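Local coordinates for protein beta-D-glucoside glucohydrolase (Trichoderma reesei, PDB 4I8D) that probably hydrolyses terminal, non-reducing beta-D-glucosyl residues to release beta-D-glucose, as a family 3 glycoside hydrolase of cellulose breakdown, at residues Val618-Ala623 with Gly666-Asn671. Numbering follows the deposited sequence.
Sequences VTVDIA and GTATFN
Val618 and Phe670 pair through two backbone hydrogen bonds in an antiparallel strand pair of the fibronectin type III-like beta sandwich. Residues 618-623 form part of the middle strand of a three-stranded sheet, with 583-592 along its other edge, and 666-671 belong to an outermost strand. Val620 with Ala668 and Ile622 with Gly666 are the next hydrogen-bonded pairs. The six bonds are uneven: Val620 N to Ala668 O is the longest at 3.3 Å, Ile622 N to Gly666 O the shortest at 2.7 Å.

Asp621 and Thr667 face each other as a non-hydrogen-bonded pair on the more open face, beside Thr619. Asp621 CB lies 3.9 Å from Gly666 O. Asp621 CG sits anti to the carbonyl carbon (chi1 -83°), which puts it beside the Thr667 side chain, 3.6 Å from OG1. Asp621 OD1 accepts a hydrogen bond from Thr667 OG1 at 2.5 Å on its syn side, with the donor 31° out of the carboxylate plane. OD2 turns to Arg587 of strand 583-592 in a salt bridge. The carboxylate thus ties all three strands together. With an alanine in place of Asp621, the Thr667 hydroxyl and the Arg587 guanidinium would probably lose their shared partner. Next to this bond, Thr619 CG2 meets Thr667 CG2 at 3.8 Å.

The other face is buried and apolar. Val618, Val620, Ile622, Ala668 and Phe670 pack there against strands 651-660 and 692-699 of the second sheet. Val698 touches both Val620 and Phe670. Ala668 CB meets Val620 CG1 and Ile622 CD1 on one side. The Phe670 ring lies across from Val618 and reaches on toward Val620. Phe670 CD2 lies 3.5 Å from Val618 O, which meets the ring obliquely, and nears Val618 CB. Phe670 CE2 ends 3.9 Å from Val620 CG1, another oblique approach.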
loop_
_atom_site.group_PDB
_atom_site.type_symbol
_atom_site.label_atom_id
_atom_site.label_comp_id
_atom_site.label_asym_id
_atom_site.label_seq_id
_atom_site.Cartn_x
_atom_site.Cartn_y
_atom_site.Cartn_z
ATOM N N VAL A 618 11.517 23.518 1.057
ATOM C CA VAL A 618 12.897 23.110 1.290
ATOM C C VAL A 618 13.521 22.608 -0.016
ATOM O O VAL A 618 12.876 21.911 -0.799
ATOM C CB VAL A 618 12.994 22.038 2.405
ATOM C CG1 VAL A 618 14.439 21.815 2.818
ATOM C CG2 VAL A 618 12.162 22.441 3.613
ATOM N N THR A 619 14.788 22.958 -0.218
ATOM C CA THR A 619 15.488 22.767 -1.481
ATOM C C THR A 619 16.882 22.194 -1.241
ATOM O O THR A 619 17.565 22.604 -0.305
ATOM C CB THR A 619 15.625 24.130 -2.210
ATOM O OG1 THR A 619 14.373 24.473 -2.815
ATOM C CG2 THR A 619 16.733 24.121 -3.275
ATOM N N VAL A 620 17.302 21.274 -2.104
ATOM C CA VAL A 620 18.672 20.767 -2.117
ATOM C C VAL A 620 19.040 20.384 -3.553
ATOM O O VAL A 620 18.169 20.004 -4.341
ATOM C CB VAL A 620 18.865 19.570 -1.132
ATOM C CG1 VAL A 620 17.881 18.438 -1.415
ATOM C CG2 VAL A 620 20.299 19.049 -1.148
ATOM N N ASP A 621 20.322 20.507 -3.889
ATOM C CA ASP A 621 20.836 20.111 -5.197
ATOM C C ASP A 621 21.498 18.740 -5.150
ATOM O O ASP A 621 22.401 18.499 -4.336
ATOM C CB ASP A 621 21.826 21.153 -5.725
ATOM C CG ASP A 621 21.136 22.328 -6.418
ATOM O OD1 ASP A 621 19.881 22.416 -6.383
ATOM O OD2 ASP A 621 21.855 23.169 -7.004
ATOM N N ILE A 622 21.040 17.848 -6.024
ATOM C CA ILE A 622 21.581 16.497 -6.115
ATOM C C ILE A 622 22.396 16.352 -7.398
ATOM O O ILE A 622 21.900 16.623 -8.486
ATOM C CB ILE A 622 20.463 15.426 -6.009
ATOM C CG1 ILE A 622 20.097 15.165 -4.546
ATOM C CG2 ILE A 622 20.908 14.090 -6.580
ATOM C CD1 ILE A 622 19.333 16.274 -3.857
ATOM N N ALA A 623 23.652 15.937 -7.257
ATOM C CA ALA A 623 24.554 15.800 -8.400
ATOM C C ALA A 623 25.045 14.371 -8.529
ATOM O O ALA A 623 25.535 13.790 -7.559
ATOM C CB ALA A 623 25.733 16.753 -8.267
ATOM N N GLY A 666 20.683 18.423 -10.387
ATOM C CA GLY A 666 19.272 18.826 -10.350
ATOM C C GLY A 666 18.813 19.258 -8.965
ATOM O O GLY A 666 19.452 18.947 -7.963
ATOM N N THR A 667 17.689 19.969 -8.918
ATOM C CA THR A 667 17.135 20.498 -7.672
ATOM C C THR A 667 15.910 19.711 -7.217
ATOM O O THR A 667 14.940 19.572 -7.961
ATOM C CB THR A 667 16.763 21.992 -7.833
ATOM O OG1 THR A 667 17.958 22.756 -7.998
ATOM C CG2 THR A 667 16.009 22.529 -6.622
ATOM N N ALA A 668 15.960 19.204 -5.991
ATOM C CA ALA A 668 14.810 18.552 -5.382
ATOM C C ALA A 668 14.039 19.551 -4.520
ATOM O O ALA A 668 14.628 20.241 -3.674
ATOM C CB ALA A 668 15.254 17.359 -4.553
ATOM N N THR A 669 12.726 19.618 -4.739
ATOM C CA THR A 669 11.862 20.583 -4.055
ATOM C C THR A 669 10.861 19.893 -3.125
ATOM O O THR A 669 10.039 19.087 -3.572
ATOM C CB THR A 669 11.115 21.476 -5.078
ATOM O OG1 THR A 669 12.066 22.096 -5.950
ATOM C CG2 THR A 669 10.288 22.569 -4.381
ATOM N N PHE A 670 10.931 20.221 -1.834
ATOM C CA PHE A 670 10.014 19.641 -0.846
ATOM C C PHE A 670 8.985 20.664 -0.372
ATOM O O PHE A 670 9.325 21.635 0.311
ATOM C CB PHE A 670 10.767 19.054 0.361
ATOM C CG PHE A 670 11.928 18.172 -0.004
ATOM C CD1 PHE A 670 11.722 16.929 -0.592
ATOM C CD2 PHE A 670 13.230 18.580 0.254
ATOM C CE1 PHE A 670 12.797 16.113 -0.924
ATOM C CE2 PHE A 670 14.307 17.770 -0.072
ATOM C CZ PHE A 670 14.092 16.535 -0.662
ATOM N N ASN A 671 7.726 20.439 -0.733
ATOM C CA ASN A 671 6.661 21.331 -0.315
ATOM C C ASN A 671 6.032 20.899 0.997
ATOM O O ASN A 671 5.483 19.798 1.116
ATOM C CB ASN A 671 5.617 21.488 -1.421
ATOM C CG ASN A 671 6.166 22.219 -2.638
ATOM O OD1 ASN A 671 6.985 23.141 -2.517
ATOM N ND2 ASN A 671 5.719 21.810 -3.823
#